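Local coordinates for acyl-CoA dehydrogenase (Thermus thermophilus, PDB 2Z1Q), which probably oxidises saturated acyl-CoA thioesters to 2,3-dehydroacyl-CoA, using bound FAD as its cofactor, at residues B[303-317]-B[560-574]. Numbering follows the deposited sequence.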
loop_
_atom_site.group_PDB
_atom_site.type_symbol
_atom_site.label_atom_id
_atom_site.label_comp_id
_atom_site.label_asym_id
_atom_site.label_seq_id
_atom_site.Cartn_x
_atom_site.Cartn_y
_atom_site.Cartn_z
ATOM N N GLN B 303 13.552 -7.690 10.870
ATOM C CA GLN B 303 13.055 -8.914 11.491
ATOM C C GLN B 303 11.575 -8.756 11.834
ATOM O O GLN B 303 10.787 -9.686 11.673
ATOM C CB GLN B 303 13.850 -9.251 12.757
ATOM C CG GLN B 303 15.351 -9.460 12.547
ATOM C CD GLN B 303 15.869 -10.666 13.314
ATOM O OE1 GLN B 303 15.489 -10.888 14.464
ATOM N NE2 GLN B 303 16.741 -11.448 12.682
ATOM N N GLN B 304 11.191 -7.573 12.296
ATOM C CA GLN B 304 9.795 -7.331 12.623
ATOM C C GLN B 304 8.920 -7.539 11.365
ATOM O O GLN B 304 7.866 -8.159 11.432
ATOM C CB GLN B 304 9.638 -5.915 13.185
ATOM C CG GLN B 304 8.204 -5.458 13.357
ATOM C CD GLN B 304 8.123 -4.060 13.953
ATOM O OE1 GLN B 304 8.305 -3.874 15.153
ATOM N NE2 GLN B 304 7.853 -3.071 13.111
ATOM N N LYS B 305 9.367 -7.030 10.222
ATOM C CA LYS B 305 8.595 -7.188 8.984
ATOM C C LYS B 305 8.490 -8.664 8.594
ATOM O O LYS B 305 7.396 -9.184 8.367
ATOM C CB LYS B 305 9.263 -6.406 7.852
ATOM C CG LYS B 305 9.423 -4.921 8.105
ATOM C CD LYS B 305 10.017 -4.279 6.873
ATOM C CE LYS B 305 10.576 -2.891 7.153
ATOM N NZ LYS B 305 9.520 -1.973 7.608
ATOM N N LEU B 306 9.640 -9.329 8.525
ATOM C CA LEU B 306 9.736 -10.749 8.174
ATOM C C LEU B 306 8.877 -11.613 9.092
ATOM O O LEU B 306 8.235 -12.558 8.639
ATOM C CB LEU B 306 11.199 -11.219 8.248
ATOM C CG LEU B 306 12.163 -10.650 7.204
ATOM C CD1 LEU B 306 13.589 -11.060 7.541
ATOM C CD2 LEU B 306 11.766 -11.138 5.809
ATOM N N GLY B 307 8.854 -11.283 10.381
ATOM C CA GLY B 307 8.035 -12.041 11.312
ATOM C C GLY B 307 6.556 -11.786 11.072
ATOM O O GLY B 307 5.758 -12.727 11.013
ATOM N N GLU B 308 6.181 -10.514 10.928
ATOM C CA GLU B 308 4.775 -10.175 10.699
ATOM C C GLU B 308 4.296 -10.788 9.380
ATOM O O GLU B 308 3.181 -11.292 9.295
ATOM C CB GLU B 308 4.584 -8.643 10.686
ATOM C CG GLU B 308 3.140 -8.206 10.582
ATOM C CD GLU B 308 2.293 -8.666 11.757
ATOM O OE1 GLU B 308 1.053 -8.773 11.603
ATOM O OE2 GLU B 308 2.862 -8.914 12.843
ATOM N N MET B 309 5.135 -10.751 8.351
ATOM C CA MET B 309 4.761 -11.337 7.063
ATOM C C MET B 309 4.415 -12.820 7.192
ATOM O O MET B 309 3.359 -13.263 6.727
ATOM C CB MET B 309 5.900 -11.165 6.055
ATOM C CG MET B 309 6.060 -9.756 5.529
ATOM S SD MET B 309 7.576 -9.591 4.579
ATOM C CE MET B 309 8.366 -8.380 5.503
ATOM N N ALA B 310 5.292 -13.596 7.823
ATOM C CA ALA B 310 5.051 -15.028 7.999
ATOM C C ALA B 310 3.794 -15.256 8.830
ATOM O O ALA B 310 3.018 -16.165 8.582
ATOM C CB ALA B 310 6.252 -15.685 8.667
ATOM N N SER B 311 3.569 -14.409 9.817
ATOM C CA SER B 311 2.387 -14.573 10.628
ATOM C C SER B 311 1.096 -14.349 9.827
ATOM O O SER B 311 0.195 -15.189 9.865
ATOM C CB SER B 311 2.435 -13.627 11.830
ATOM O OG SER B 311 1.255 -13.757 12.606
ATOM N N ARG B 312 0.998 -13.238 9.093
ATOM C CA ARG B 312 -0.228 -12.995 8.338
ATOM C C ARG B 312 -0.449 -14.051 7.257
ATOM O O ARG B 312 -1.571 -14.475 7.013
ATOM C CB ARG B 312 -0.211 -11.590 7.757
ATOM C CG ARG B 312 0.046 -10.521 8.815
ATOM C CD ARG B 312 -0.436 -9.161 8.369
ATOM N NE ARG B 312 0.164 -8.078 9.145
ATOM C CZ ARG B 312 -0.166 -6.796 9.015
ATOM N NH1 ARG B 312 0.430 -5.873 9.757
ATOM N NH2 ARG B 312 -1.108 -6.440 8.144
ATOM N N ILE B 313 0.620 -14.495 6.619
ATOM C CA ILE B 313 0.475 -15.525 5.603
ATOM C C ILE B 313 -0.071 -16.818 6.230
ATOM O O ILE B 313 -0.955 -17.459 5.662
ATOM C CB ILE B 313 1.829 -15.808 4.923
ATOM C CG1 ILE B 313 2.279 -14.577 4.129
ATOM C CG2 ILE B 313 1.713 -17.019 4.034
ATOM C CD1 ILE B 313 3.720 -14.668 3.681
ATOM N N TYR B 314 0.440 -17.190 7.401
ATOM C CA TYR B 314 -0.030 -18.399 8.070
ATOM C C TYR B 314 -1.520 -18.316 8.382
ATOM O O TYR B 314 -2.277 -19.260 8.135
ATOM C CB TYR B 314 0.759 -18.630 9.368
ATOM C CG TYR B 314 0.219 -19.766 10.200
ATOM C CD1 TYR B 314 0.409 -21.085 9.814
ATOM C CD2 TYR B 314 -0.520 -19.514 11.363
ATOM C CE1 TYR B 314 -0.120 -22.139 10.554
ATOM C CE2 TYR B 314 -1.052 -20.556 12.111
ATOM C CZ TYR B 314 -0.848 -21.870 11.696
ATOM O OH TYR B 314 -1.367 -22.935 12.388
ATOM N N ALA B 315 -1.951 -17.179 8.913
ATOM C CA ALA B 315 -3.355 -16.992 9.229
ATOM C C ALA B 315 -4.225 -17.132 7.971
ATOM O O ALA B 315 -5.178 -17.907 7.965
ATOM C CB ALA B 315 -3.575 -15.623 9.882
ATOM N N ALA B 316 -3.896 -16.395 6.908
ATOM C CA ALA B 316 -4.689 -16.459 5.671
ATOM C C ALA B 316 -4.696 -17.876 5.093
ATOM O O ALA B 316 -5.732 -18.386 4.677
ATOM C CB ALA B 316 -4.135 -15.482 4.631
ATOM N N GLU B 317 -3.522 -18.492 5.065
ATOM C CA GLU B 317 -3.395 -19.842 4.537
ATOM C C GLU B 317 -4.288 -20.804 5.315
ATOM O O GLU B 317 -4.937 -21.664 4.726
ATOM C CB GLU B 317 -1.944 -20.335 4.638
ATOM C CG GLU B 317 -1.746 -21.691 3.958
ATOM C CD GLU B 317 -0.452 -22.386 4.367
ATOM O OE1 GLU B 317 0.045 -23.205 3.569
ATOM O OE2 GLU B 317 0.067 -22.121 5.480
ATOM N N ARG B 560 8.096 -12.071 17.035
ATOM C CA ARG B 560 8.366 -11.777 15.639
ATOM C C ARG B 560 9.810 -12.131 15.319
ATOM O O ARG B 560 10.086 -12.736 14.287
ATOM C CB ARG B 560 8.105 -10.302 15.329
ATOM C CG ARG B 560 6.628 -9.914 15.311
ATOM C CD ARG B 560 6.480 -8.643 14.499
ATOM N NE ARG B 560 5.128 -8.093 14.487
ATOM C CZ ARG B 560 4.670 -7.181 15.345
ATOM N NH1 ARG B 560 5.450 -6.696 16.305
ATOM N NH2 ARG B 560 3.430 -6.732 15.229
ATOM N N ARG B 561 10.736 -11.788 16.212
ATOM C CA ARG B 561 12.139 -12.114 15.965
ATOM C C ARG B 561 12.333 -13.614 15.794
ATOM O O ARG B 561 13.145 -14.055 14.980
ATOM C CB ARG B 561 13.034 -11.608 17.088
ATOM C CG ARG B 561 13.256 -10.108 17.060
ATOM C CD ARG B 561 14.455 -9.741 17.904
ATOM N NE ARG B 561 14.756 -8.316 17.835
ATOM C CZ ARG B 561 15.893 -7.780 18.264
ATOM N NH1 ARG B 561 16.829 -8.559 18.790
ATOM N NH2 ARG B 561 16.095 -6.473 18.171
ATOM N N GLN B 562 11.572 -14.392 16.560
ATOM C CA GLN B 562 11.641 -15.849 16.498
ATOM C C GLN B 562 11.179 -16.346 15.116
ATOM O O GLN B 562 11.788 -17.246 14.535
ATOM C CB GLN B 562 10.777 -16.455 17.616
ATOM C CG GLN B 562 10.767 -17.976 17.652
ATOM C CD GLN B 562 9.981 -18.550 18.839
ATOM O OE1 GLN B 562 9.763 -19.757 18.916
ATOM N NE2 GLN B 562 9.559 -17.686 19.760
ATOM N N ALA B 563 10.106 -15.743 14.606
ATOM C CA ALA B 563 9.555 -16.086 13.292
ATOM C C ALA B 563 10.548 -15.671 12.197
ATOM O O ALA B 563 10.803 -16.423 11.254
ATOM C CB ALA B 563 8.214 -15.372 13.092
ATOM N N ALA B 564 11.099 -14.470 12.349
ATOM C CA ALA B 564 12.088 -13.928 11.416
ATOM C C ALA B 564 13.224 -14.927 11.253
ATOM O O ALA B 564 13.513 -15.372 10.144
ATOM C CB ALA B 564 12.636 -12.593 11.947
ATOM N N GLU B 565 13.861 -15.279 12.368
ATOM C CA GLU B 565 14.960 -16.239 12.344
ATOM C C GLU B 565 14.568 -17.467 11.526
ATOM O O GLU B 565 15.345 -17.941 10.690
ATOM C CB GLU B 565 15.343 -16.653 13.770
ATOM C CG GLU B 565 15.993 -15.539 14.611
ATOM C CD GLU B 565 17.263 -14.984 13.970
ATOM O OE1 GLU B 565 17.818 -15.654 13.068
ATOM O OE2 GLU B 565 17.712 -13.887 14.372
ATOM N N ALA B 566 13.356 -17.966 11.750
ATOM C CA ALA B 566 12.868 -19.132 11.020
ATOM C C ALA B 566 12.713 -18.818 9.527
ATOM O O ALA B 566 12.960 -19.673 8.674
ATOM C CB ALA B 566 11.535 -19.589 11.592
ATOM N N VAL B 567 12.291 -17.590 9.227
ATOM C CA VAL B 567 12.103 -17.159 7.846
ATOM C C VAL B 567 13.456 -17.136 7.151
ATOM O O VAL B 567 13.621 -17.713 6.076
ATOM C CB VAL B 567 11.436 -15.749 7.780
ATOM C CG1 VAL B 567 11.500 -15.189 6.356
ATOM C CG2 VAL B 567 9.980 -15.850 8.214
ATOM N N LEU B 568 14.430 -16.475 7.770
ATOM C CA LEU B 568 15.764 -16.390 7.194
ATOM C C LEU B 568 16.385 -17.771 7.093
ATOM O O LEU B 568 17.171 -18.039 6.187
ATOM C CB LEU B 568 16.652 -15.471 8.034
ATOM C CG LEU B 568 16.260 -13.988 8.046
ATOM C CD1 LEU B 568 17.100 -13.215 9.047
ATOM C CD2 LEU B 568 16.441 -13.412 6.654
ATOM N N GLU B 569 16.028 -18.649 8.025
ATOM C CA GLU B 569 16.556 -20.004 8.023
ATOM C C GLU B 569 15.972 -20.815 6.873
ATOM O O GLU B 569 16.694 -21.546 6.193
ATOM C CB GLU B 569 16.245 -20.703 9.352
ATOM C CG GLU B 569 16.394 -22.214 9.291
ATOM C CD GLU B 569 17.814 -22.642 8.984
ATOM O OE1 GLU B 569 17.997 -23.767 8.468
ATOM O OE2 GLU B 569 18.748 -21.856 9.267
ATOM N N ALA B 570 14.667 -20.683 6.665
ATOM C CA ALA B 570 13.989 -21.413 5.603
ATOM C C ALA B 570 14.047 -20.675 4.270
ATOM O O ALA B 570 13.685 -21.227 3.233
ATOM C CB ALA B 570 12.538 -21.664 5.991
ATOM N N GLY B 571 14.501 -19.428 4.301
ATOM C CA GLY B 571 14.583 -18.642 3.082
ATOM C C GLY B 571 13.209 -18.273 2.563
ATOM O O GLY B 571 13.008 -18.130 1.357
ATOM N N GLY B 572 12.248 -18.121 3.464
ATOM C CA GLY B 572 10.906 -17.777 3.030
ATOM C C GLY B 572 9.888 -18.273 4.021
ATOM O O GLY B 572 10.128 -18.227 5.226
ATOM N N TYR B 573 8.747 -18.743 3.534
ATOM C CA TYR B 573 7.710 -19.243 4.425
ATOM C C TYR B 573 8.298 -20.419 5.227
ATOM O O TYR B 573 8.585 -21.475 4.671
ATOM C CB TYR B 573 6.497 -19.690 3.596
ATOM C CG TYR B 573 5.256 -19.991 4.410
ATOM C CD1 TYR B 573 4.588 -21.207 4.274
ATOM C CD2 TYR B 573 4.744 -19.050 5.306
ATOM C CE1 TYR B 573 3.431 -21.483 5.018
ATOM C CE2 TYR B 573 3.590 -19.313 6.045
ATOM C CZ TYR B 573 2.938 -20.525 5.897
ATOM O OH TYR B 573 1.782 -20.743 6.608
ATOM N N PRO B 574 8.474 -20.243 6.552
ATOM C CA PRO B 574 9.037 -21.288 7.417
ATOM C C PRO B 574 8.281 -22.616 7.513
ATOM O O PRO B 574 8.898 -23.669 7.685
ATOM C CB PRO B 574 9.165 -20.582 8.766
ATOM C CG PRO B 574 8.012 -19.638 8.759
ATOM C CD PRO B 574 8.056 -19.075 7.351
HETATM O O HOH W 1 16.259 -12.859 16.180
HETATM O O HOH W 2 8.247 -6.235 16.519
#
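Tyr573, in the loop that follows helix 560-570, reaches across helix 303-317 until its OH meets Glu317 OE2 at 2.5 Å, a very short hydrogen bond to a carboxylate also paired with Lys276 and Arg498. The ring slides past Ile313, whose CG2 lies 3.6 Å from Tyr573 CE2, because Tyr573 CG stands opposite the backbone N (chi1 -169°), and the hydroxyl comes to the ring edge of Tyr314. Where the helix axes cross at 84°, Gly307 CA lies 3.7 Å from Arg560 O; a side chain there would strike that carbonyl. Gln303 fits as a knob among Ala564, Arg561, Glu565 and Leu568; its NE2 donates a nearly straight bond to Glu565 OE2, from above the carboxylate plane, and a second to Gly297 O. The extended Arg560 passes beside Gln304 and grips Glu308 OE2 side-on, through NE at 2.9 Å and NH2 at 3.3 Å, while Arg312 holds OE1. With an alanine replacing Arg560, Glu308 OE2 would probably lose both these donors and the flank of Gln304 be uncovered. Arg561 reaches Glu477 of the second subunit; the crossing joins helix 300-331 of the helical C-terminal domain to the chain's last helix, 556-570, with helix 252-288 packed on Ile313 and Val567.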